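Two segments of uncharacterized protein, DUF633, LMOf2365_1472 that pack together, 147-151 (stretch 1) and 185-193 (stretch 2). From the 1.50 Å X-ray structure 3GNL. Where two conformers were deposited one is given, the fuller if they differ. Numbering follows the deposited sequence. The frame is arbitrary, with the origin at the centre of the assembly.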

# COMPACT_ATOMS: atom_id res chain seq x y z
N ALA A 147 2.27 -4.17 7.93
CA ALA A 147 3.29 -3.52 8.71
C ALA A 147 3.01 -2.03 8.75
O ALA A 147 2.40 -1.49 7.83
CB ALA A 147 4.69 -3.78 8.16
N ILE A 148 3.50 -1.41 9.80
CA ILE A 148 3.44 0.06 9.94
C ILE A 148 4.81 0.49 10.40
O ILE A 148 5.39 -0.14 11.29
CB ILE A 148 2.24 0.56 10.84
CG1 ILE A 148 2.01 2.05 10.67
CG2 ILE A 148 2.32 0.07 12.27
CD1 ILE A 148 0.70 2.57 11.26
N LEU A 149 5.35 1.52 9.75
CA LEU A 149 6.68 1.96 10.14
C LEU A 149 6.76 3.47 10.02
O LEU A 149 5.89 4.11 9.39
CB LEU A 149 7.76 1.26 9.29
CG LEU A 149 7.73 1.44 7.77
CD1 LEU A 149 8.62 2.57 7.23
CD2 LEU A 149 8.13 0.12 7.12
N ARG A 150 7.78 4.04 10.63
CA ARG A 150 8.01 5.48 10.51
C ARG A 150 9.40 5.68 9.88
O ARG A 150 10.37 5.08 10.32
CB ARG A 150 7.86 6.16 11.88
CG ARG A 150 7.98 7.71 11.84
CD ARG A 150 7.50 8.47 13.08
NE ARG A 150 7.38 7.67 14.30
CZ ARG A 150 6.23 7.45 14.94
NH1 ARG A 150 6.20 6.71 16.03
NH2 ARG A 150 5.10 7.98 14.49
N GLU A 151 9.48 6.46 8.83
CA GLU A 151 10.77 6.80 8.23
C GLU A 151 10.72 8.28 7.83
O GLU A 151 9.75 8.73 7.22
CB GLU A 151 11.05 5.91 6.99
CG GLU A 151 12.41 6.17 6.33
CD GLU A 151 12.82 5.11 5.34
OE1 GLU A 151 11.97 4.58 4.56
OE2 GLU A 151 14.04 4.83 5.29
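Stretch 2 (185-193) QSAIFKSKW

Stretch 2 lays the first turns of a helix across a β-strand. Residues 147-151 are extended throughout, the end of a strand that begins earlier in the chain, with phi between -120° and -144° and psi between 129° and 164°. Gln185 has left the preceding helix with positive phi (48/53), Ser186 is extended at -66/166, and from Ala187 to Trp193 the backbone is helical, with phi from -55° to -75° and psi from -32° to -52°. The N-to-C directions of strand and helix differ by 73°, so the helix passes steeply across the strand, and the axes approach to 8.0 Å. At the crossing the register is tight: CA of Ile148 lies 6.7 Å from CA of Phe189, and CA of Leu149 lies 6.7 Å from CA of Ile188.

Ala147 makes no contact, and the interface opens with Ile148, whose CA-to-CB bond points toward the helix. With chi1 and chi2 both t, its side chain spreads over the start of the helix. Its CG2 sits 3.6 Å from Ser186 OG and 4.1 Å from Phe189 CB, CG1 lies 4.1 Å from Ile188 CG2, and CD1 comes within 3.8 Å of Lys192 CD. Ile188, Phe189 and Lys192 recur as helical neighbours do, one residue and then about one turn on. Lys192 contributes its aliphatic stem here; its CB points toward the strand, while the end of the side chain leads away.

Ser186 joins two jobs. As N-cap, with chi1 p, its OG accepts from Phe189 N at 3.1 Å and nearly straight, meeting an amide that the first turn leaves without a helical carbonyl partner. A water also ties the helix start to the strand: it donates to Ile148 O at 2.7 Å and is hydrogen-bonded to Ser186 OG at 2.9 Å. Behind the cap, the helical ladder begins with Lys190 N to Ser186 O at 3.0 Å.

Leu149 points its CB away, as strand alternation demands, and meets the helix through its backbone: its CA is 4.2 Å from Ile188 CD1. Ile188, chi1 m and chi2 t, lies over the strand between Ile148 and Arg150, and is, with Ile148, the apolar centre of the contact.

Arg150 again points toward the helix, and its long side chain makes the exposed border. Ile188 CG2 lies over one face of the guanidinium, and NH1 approaches Ile188 CG1 at 3.6 Å. Ser191 OG is at the edge, near the guanidinium plane, 3.3 Å from NH1. Glu151 turns to partners elsewhere in the structure and leaves the contact.

The rules are compact. Alternate strand residues, Ile148 and Arg150, supply the inward side chains; an isoleucine from each stretch fills the middle; a capped helix start with a water holds one side, and an arginine covers the other. The contact buries 349 Å² in all, without a clear direct hydrogen bond between the stretches.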

# COMPACT_ATOMS: atom_id res chain seq x y z
N GLN A 185 -1.04 -3.88 17.53
CA GLN A 185 -1.00 -2.69 18.37
C GLN A 185 0.44 -2.22 18.66
O GLN A 185 0.81 -2.01 19.83
CB GLN A 185 -1.76 -2.93 19.70
CG GLN A 185 -3.24 -3.25 19.60
CD GLN A 185 -4.10 -2.00 19.42
OE1 GLN A 185 -3.69 -0.89 19.77
NE2 GLN A 185 -5.30 -2.18 18.90
N SER A 186 1.28 -2.04 17.64
CA SER A 186 2.63 -1.56 17.88
C SER A 186 2.67 -0.13 18.42
O SER A 186 1.65 0.58 18.37
CB SER A 186 3.43 -1.64 16.60
OG SER A 186 3.06 -0.55 15.76
N ALA A 187 3.81 0.31 18.93
CA ALA A 187 3.91 1.64 19.50
C ALA A 187 3.67 2.68 18.40
O ALA A 187 3.10 3.73 18.69
CB ALA A 187 5.30 1.83 20.11
N ILE A 188 4.11 2.41 17.17
CA ILE A 188 3.88 3.34 16.07
C ILE A 188 2.39 3.41 15.71
O ILE A 188 1.84 4.50 15.49
CB ILE A 188 4.76 2.97 14.85
CG1 ILE A 188 6.27 3.25 15.16
CG2 ILE A 188 4.32 3.72 13.58
CD1 ILE A 188 7.23 2.51 14.22
N PHE A 189 1.74 2.27 15.67
CA PHE A 189 0.30 2.23 15.46
C PHE A 189 -0.43 3.07 16.50
O PHE A 189 -1.27 3.91 16.13
CB PHE A 189 -0.18 0.78 15.50
CG PHE A 189 -1.69 0.63 15.37
CD1 PHE A 189 -2.26 0.46 14.12
CD2 PHE A 189 -2.51 0.62 16.51
CE1 PHE A 189 -3.65 0.30 13.99
CE2 PHE A 189 -3.89 0.47 16.38
CZ PHE A 189 -4.47 0.32 15.13
N LYS A 190 -0.15 2.85 17.78
CA LYS A 190 -0.88 3.55 18.83
C LYS A 190 -0.58 5.05 18.77
O LYS A 190 -1.51 5.85 18.95
CB LYS A 190 -0.46 2.99 20.20
CG LYS A 190 -0.90 1.58 20.39
CD LYS A 190 -0.68 1.16 21.87
CE LYS A 190 -1.01 -0.31 22.10
NZ LYS A 190 -2.46 -0.57 22.18
N SER A 191 0.68 5.42 18.51
CA SER A 191 1.01 6.85 18.50
C SER A 191 0.37 7.55 17.29
O SER A 191 -0.14 8.69 17.42
CB SER A 191 2.52 7.05 18.60
OG SER A 191 3.18 6.67 17.44
N LYS A 192 0.39 6.90 16.13
CA LYS A 192 -0.23 7.46 14.92
C LYS A 192 -1.71 7.76 15.16
O LYS A 192 -2.19 8.86 14.90
CB LYS A 192 -0.08 6.52 13.70
CG LYS A 192 -0.97 6.96 12.51
CD LYS A 192 -1.09 5.94 11.37
CE LYS A 192 -2.10 6.44 10.31
NZ LYS A 192 -1.78 7.79 9.79
N TRP A 193 -2.44 6.78 15.67
CA TRP A 193 -3.89 6.96 15.79
C TRP A 193 -4.31 7.90 16.93
O TRP A 193 -5.29 8.63 16.79
CB TRP A 193 -4.62 5.61 15.79
CG TRP A 193 -4.47 5.00 14.44
CD1 TRP A 193 -3.78 3.87 14.14
CD2 TRP A 193 -5.00 5.51 13.21
NE1 TRP A 193 -3.85 3.65 12.78
CE2 TRP A 193 -4.61 4.62 12.19
CE3 TRP A 193 -5.77 6.65 12.86
CZ2 TRP A 193 -4.94 4.83 10.84
CZ3 TRP A 193 -6.12 6.85 11.54
CH2 TRP A 193 -5.70 5.94 10.54
O HOH W 1 5.16 -1.00 13.80